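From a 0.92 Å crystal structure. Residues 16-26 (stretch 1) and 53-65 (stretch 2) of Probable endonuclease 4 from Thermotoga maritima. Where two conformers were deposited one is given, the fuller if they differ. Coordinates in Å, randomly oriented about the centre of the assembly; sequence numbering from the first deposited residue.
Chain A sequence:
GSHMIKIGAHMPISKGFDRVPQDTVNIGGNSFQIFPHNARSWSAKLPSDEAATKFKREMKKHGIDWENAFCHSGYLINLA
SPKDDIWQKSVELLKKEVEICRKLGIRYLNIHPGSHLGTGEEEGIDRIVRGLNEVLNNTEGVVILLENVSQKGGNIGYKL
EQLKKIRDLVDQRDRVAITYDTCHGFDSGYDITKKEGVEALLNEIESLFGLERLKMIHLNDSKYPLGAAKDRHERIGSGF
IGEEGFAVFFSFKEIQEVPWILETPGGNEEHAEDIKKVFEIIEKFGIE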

# COMPACT_ATOMS: atom_id res chain seq x y z
N GLY A 16 2.57 -4.91 -20.10
CA GLY A 16 3.71 -4.01 -20.06
C GLY A 16 3.50 -2.87 -19.07
O GLY A 16 2.39 -2.36 -18.91
N PHE A 17 4.59 -2.47 -18.42
CA PHE A 17 4.52 -1.36 -17.50
C PHE A 17 4.05 -0.10 -18.21
O PHE A 17 3.33 0.72 -17.64
CB PHE A 17 5.88 -1.08 -16.86
CG PHE A 17 6.36 -2.14 -15.92
CD1 PHE A 17 7.46 -2.90 -16.22
CD2 PHE A 17 5.73 -2.38 -14.72
CE1 PHE A 17 7.93 -3.87 -15.36
CE2 PHE A 17 6.19 -3.36 -13.84
CZ PHE A 17 7.30 -4.10 -14.17
N ASP A 18 4.48 0.08 -19.46
CA ASP A 18 4.20 1.30 -20.19
C ASP A 18 2.72 1.51 -20.50
O ASP A 18 2.37 2.64 -20.82
CB ASP A 18 5.00 1.36 -21.47
CG ASP A 18 4.71 0.20 -22.35
OD1 ASP A 18 5.34 -0.85 -22.13
OD2 ASP A 18 3.81 0.31 -23.20
N ARG A 19 1.87 0.50 -20.36
CA ARG A 19 0.44 0.66 -20.55
C ARG A 19 -0.25 1.30 -19.35
O ARG A 19 -1.36 1.81 -19.46
CB ARG A 19 -0.19 -0.69 -20.88
CG ARG A 19 0.39 -1.38 -22.11
CD ARG A 19 0.02 -0.65 -23.39
NE ARG A 19 0.53 -1.33 -24.58
CZ ARG A 19 -0.10 -2.32 -25.20
NH1 ARG A 19 -1.27 -2.76 -24.75
NH2 ARG A 19 0.44 -2.88 -26.28
N VAL A 20 0.42 1.27 -18.19
CA VAL A 20 -0.20 1.66 -16.94
C VAL A 20 -0.63 3.13 -16.89
O VAL A 20 -1.73 3.42 -16.44
CB VAL A 20 0.66 1.22 -15.74
CG1 VAL A 20 0.08 1.77 -14.44
CG2 VAL A 20 0.75 -0.30 -15.70
N PRO A 21 0.19 4.07 -17.39
CA PRO A 21 -0.27 5.47 -17.33
C PRO A 21 -1.56 5.71 -18.13
O PRO A 21 -2.48 6.34 -17.61
CB PRO A 21 0.94 6.25 -17.87
CG PRO A 21 2.11 5.37 -17.45
CD PRO A 21 1.62 3.98 -17.73
N GLN A 22 -1.63 5.21 -19.35
CA GLN A 22 -2.85 5.37 -20.14
C GLN A 22 -4.03 4.65 -19.49
O GLN A 22 -5.15 5.16 -19.47
CB GLN A 22 -2.65 4.84 -21.56
CG GLN A 22 -3.90 4.90 -22.42
CD GLN A 22 -4.24 6.30 -22.86
OE1 GLN A 22 -3.65 6.81 -23.80
NE2 GLN A 22 -5.17 6.94 -22.17
N ASP A 23 -3.79 3.44 -18.99
CA ASP A 23 -4.87 2.69 -18.36
C ASP A 23 -5.39 3.45 -17.13
O ASP A 23 -6.60 3.46 -16.87
CB ASP A 23 -4.40 1.31 -17.93
CG ASP A 23 -4.08 0.38 -19.08
OD1 ASP A 23 -4.49 0.64 -20.22
OD2 ASP A 23 -3.41 -0.65 -18.83
N THR A 24 -4.50 4.09 -16.38
CA THR A 24 -4.86 4.89 -15.22
C THR A 24 -5.75 6.05 -15.63
O THR A 24 -6.83 6.27 -15.06
CB THR A 24 -3.59 5.38 -14.52
OG1 THR A 24 -2.91 4.26 -13.94
CG2 THR A 24 -3.87 6.38 -13.46
N VAL A 25 -5.32 6.79 -16.64
CA VAL A 25 -6.12 7.91 -17.12
C VAL A 25 -7.50 7.40 -17.59
O VAL A 25 -8.53 8.03 -17.33
CB VAL A 25 -5.38 8.64 -18.26
CG1 VAL A 25 -6.28 9.61 -18.99
CG2 VAL A 25 -4.16 9.34 -17.70
N ASN A 26 -7.51 6.25 -18.26
CA ASN A 26 -8.75 5.71 -18.81
C ASN A 26 -9.77 5.29 -17.76
O ASN A 26 -10.95 5.27 -18.04
CB ASN A 26 -8.48 4.52 -19.74
CG ASN A 26 -7.92 4.95 -21.08
OD1 ASN A 26 -7.96 6.13 -21.44
ND2 ASN A 26 -7.41 3.99 -21.84
N THR A 53 12.32 2.80 -20.34
CA THR A 53 12.23 4.08 -21.05
C THR A 53 10.81 4.35 -21.51
O THR A 53 10.31 5.45 -21.39
CB THR A 53 13.20 4.06 -22.22
OG1 THR A 53 14.53 3.95 -21.70
CG2 THR A 53 13.07 5.31 -23.05
N LYS A 54 10.16 3.33 -22.06
CA LYS A 54 8.80 3.52 -22.56
C LYS A 54 7.85 3.87 -21.41
O LYS A 54 6.96 4.69 -21.56
CB LYS A 54 8.32 2.28 -23.31
CG LYS A 54 7.08 2.54 -24.11
CD LYS A 54 6.80 1.44 -25.12
CE LYS A 54 5.51 1.71 -25.88
NZ LYS A 54 5.18 0.60 -26.82
N PHE A 55 8.04 3.21 -20.27
CA PHE A 55 7.25 3.53 -19.08
C PHE A 55 7.42 5.00 -18.69
O PHE A 55 6.44 5.71 -18.47
CB PHE A 55 7.63 2.60 -17.94
CG PHE A 55 7.01 2.97 -16.62
CD1 PHE A 55 5.65 2.80 -16.41
CD2 PHE A 55 7.77 3.51 -15.62
CE1 PHE A 55 5.08 3.14 -15.20
CE2 PHE A 55 7.21 3.86 -14.42
CZ PHE A 55 5.87 3.68 -14.21
N LYS A 56 8.67 5.45 -18.62
CA LYS A 56 8.92 6.83 -18.26
C LYS A 56 8.32 7.79 -19.30
O LYS A 56 7.81 8.85 -18.94
CB LYS A 56 10.41 7.10 -18.11
CG LYS A 56 11.00 6.40 -16.90
CD LYS A 56 12.50 6.47 -16.91
CE LYS A 56 13.06 5.77 -15.68
NZ LYS A 56 14.52 5.79 -15.73
N ARG A 57 8.39 7.42 -20.57
CA ARG A 57 7.85 8.26 -21.63
C ARG A 57 6.34 8.42 -21.45
O ARG A 57 5.80 9.52 -21.56
CB ARG A 57 8.17 7.64 -22.98
CG ARG A 57 7.85 8.56 -24.12
CD ARG A 57 8.36 8.07 -25.41
NE ARG A 57 7.75 6.82 -25.86
CZ ARG A 57 8.41 5.70 -26.12
NH1 ARG A 57 9.71 5.60 -25.89
NH2 ARG A 57 7.75 4.64 -26.57
N GLU A 58 5.66 7.32 -21.17
CA GLU A 58 4.22 7.34 -20.97
C GLU A 58 3.82 8.09 -19.70
O GLU A 58 2.80 8.76 -19.66
CB GLU A 58 3.69 5.93 -21.00
CG GLU A 58 3.72 5.31 -22.38
CD GLU A 58 2.68 5.90 -23.33
OE1 GLU A 58 1.54 6.15 -22.89
OE2 GLU A 58 3.01 6.13 -24.50
N MET A 59 4.63 7.96 -18.64
CA MET A 59 4.41 8.75 -17.44
C MET A 59 4.44 10.23 -17.76
O MET A 59 3.62 11.01 -17.26
CB MET A 59 5.46 8.42 -16.38
CG MET A 59 5.28 7.07 -15.73
SD MET A 59 3.90 7.02 -14.56
CE MET A 59 4.60 7.94 -13.19
N LYS A 60 5.40 10.63 -18.58
CA LYS A 60 5.52 12.03 -18.95
C LYS A 60 4.33 12.45 -19.82
O LYS A 60 3.71 13.48 -19.58
CB LYS A 60 6.84 12.27 -19.68
CG LYS A 60 7.11 13.74 -19.95
CD LYS A 60 8.38 13.92 -20.75
CE LYS A 60 8.68 15.37 -21.09
NZ LYS A 60 9.03 16.16 -19.91
N LYS A 61 4.01 11.64 -20.83
CA LYS A 61 2.92 11.96 -21.74
C LYS A 61 1.63 12.22 -20.98
O LYS A 61 0.90 13.15 -21.28
CB LYS A 61 2.72 10.82 -22.73
CG LYS A 61 1.53 10.99 -23.63
CD LYS A 61 1.34 9.84 -24.58
CE LYS A 61 0.08 10.00 -25.41
NZ LYS A 61 -0.15 8.82 -26.29
N HIS A 62 1.34 11.36 -20.01
CA HIS A 62 0.08 11.42 -19.29
C HIS A 62 0.14 12.28 -18.04
O HIS A 62 -0.85 12.40 -17.33
CB HIS A 62 -0.42 10.02 -19.00
CG HIS A 62 -0.91 9.36 -20.24
ND1 HIS A 62 -2.08 9.73 -20.86
CD2 HIS A 62 -0.35 8.42 -21.04
CE1 HIS A 62 -2.24 9.02 -21.96
NE2 HIS A 62 -1.20 8.22 -22.10
N GLY A 63 1.29 12.89 -17.78
CA GLY A 63 1.40 13.85 -16.71
C GLY A 63 1.21 13.26 -15.33
O GLY A 63 0.77 13.95 -14.43
N ILE A 64 1.57 11.99 -15.15
CA ILE A 64 1.38 11.36 -13.85
C ILE A 64 2.43 11.86 -12.86
O ILE A 64 3.61 11.81 -13.13
CB ILE A 64 1.49 9.84 -13.94
CG1 ILE A 64 0.57 9.28 -15.02
CG2 ILE A 64 1.21 9.20 -12.59
CD1 ILE A 64 -0.87 9.52 -14.78
N ASP A 65 1.97 12.31 -11.70
CA ASP A 65 2.84 12.76 -10.64
C ASP A 65 3.57 11.54 -10.05
O ASP A 65 2.93 10.57 -9.62
CB ASP A 65 1.96 13.44 -9.59
CG ASP A 65 2.72 14.15 -8.48
OD1 ASP A 65 2.14 15.07 -7.88
OD2 ASP A 65 3.86 13.76 -8.15
O HOH W 1 0.43 4.42 -21.15
O HOH W 2 -0.53 6.78 -24.40
O HOH W 3 -3.14 8.42 -25.87

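The two stretches meet as helices 20-26 and 53-61, whose axes approach to 8.8 Å with 32° between their N-to-C directions, and together they bury 560 Å². No direct hydrogen bond between the stretches is clear from the geometry, so the contact rests on apolar packing, one long salt bridge and bridging waters.

Along stretch 2, the first residue to engage is Lys54. Its chain is extended, all four chi angles being t, and it runs past Asp18; Lys54 NZ stands 3.9 Å from Asp18 OD2, a long salt bridge, while Lys54 CE is nearer to the same oxygen at 3.5 Å.

At Phe55 the backbones come very close: its CA is 3.9 Å from the CA of Asp18. The ring presents its edge to the backbone of stretch 1, with Phe55 CD1 3.3 Å from Phe17 O, which also accepts the backbone bond from Val20 N. Phe17 CB packs on Phe55 CD1 at 3.9 Å, although the end of the Phe17 side chain leads away.

Glu58 combines packing with solvent-mediated bonding. Its CB lies 3.9 Å from Pro21 CG, and its carboxylate curls back through m, m rotamers. Water 1 donates to Glu58 OE1 (2.7 Å) and to Asp18 O (2.7 Å) and accepts from Gln22 N (2.8 Å). It thereby joins Asp18 O to Gln22 N, which has no backbone acceptor within the stretch.

The CA-to-CB bond of Met59 points away, yet its m, m, m conformation brings Met59 SD to 3.8 Å from Pro21 CG. Lys61 contributes through water: Lys61 NZ donates to waters 2 and 3 (2.8 and 3.0 Å), and both waters donate to Gln22 OE1 (3.2 and 2.7 Å).

His62 lays one ring face against Gln22: Gln22 CA sits 4.0 Å from the centroid of the His62 ring, 19° off its normal, a CH-pi contact. Water 2 also lies 2.8 Å from His62 NE2 and donates to Glu58 OE1 at 2.6 Å, tying these polar groups together. Val25 CG2 approaches His62 ND1 obliquely at 3.8 Å.

Gly63, with positive phi (65°), ends the helix in a Schellman motif, its bonds running from Gly63 N to Lys60 O and from Ile64 N to Met59 O. Beyond this turn, Ile64 points back toward stretch 1, placing Ile64 CG1 4.2 Å from Pro21 CB and Ile64 CD1 4.4 Å from Val25 CG2.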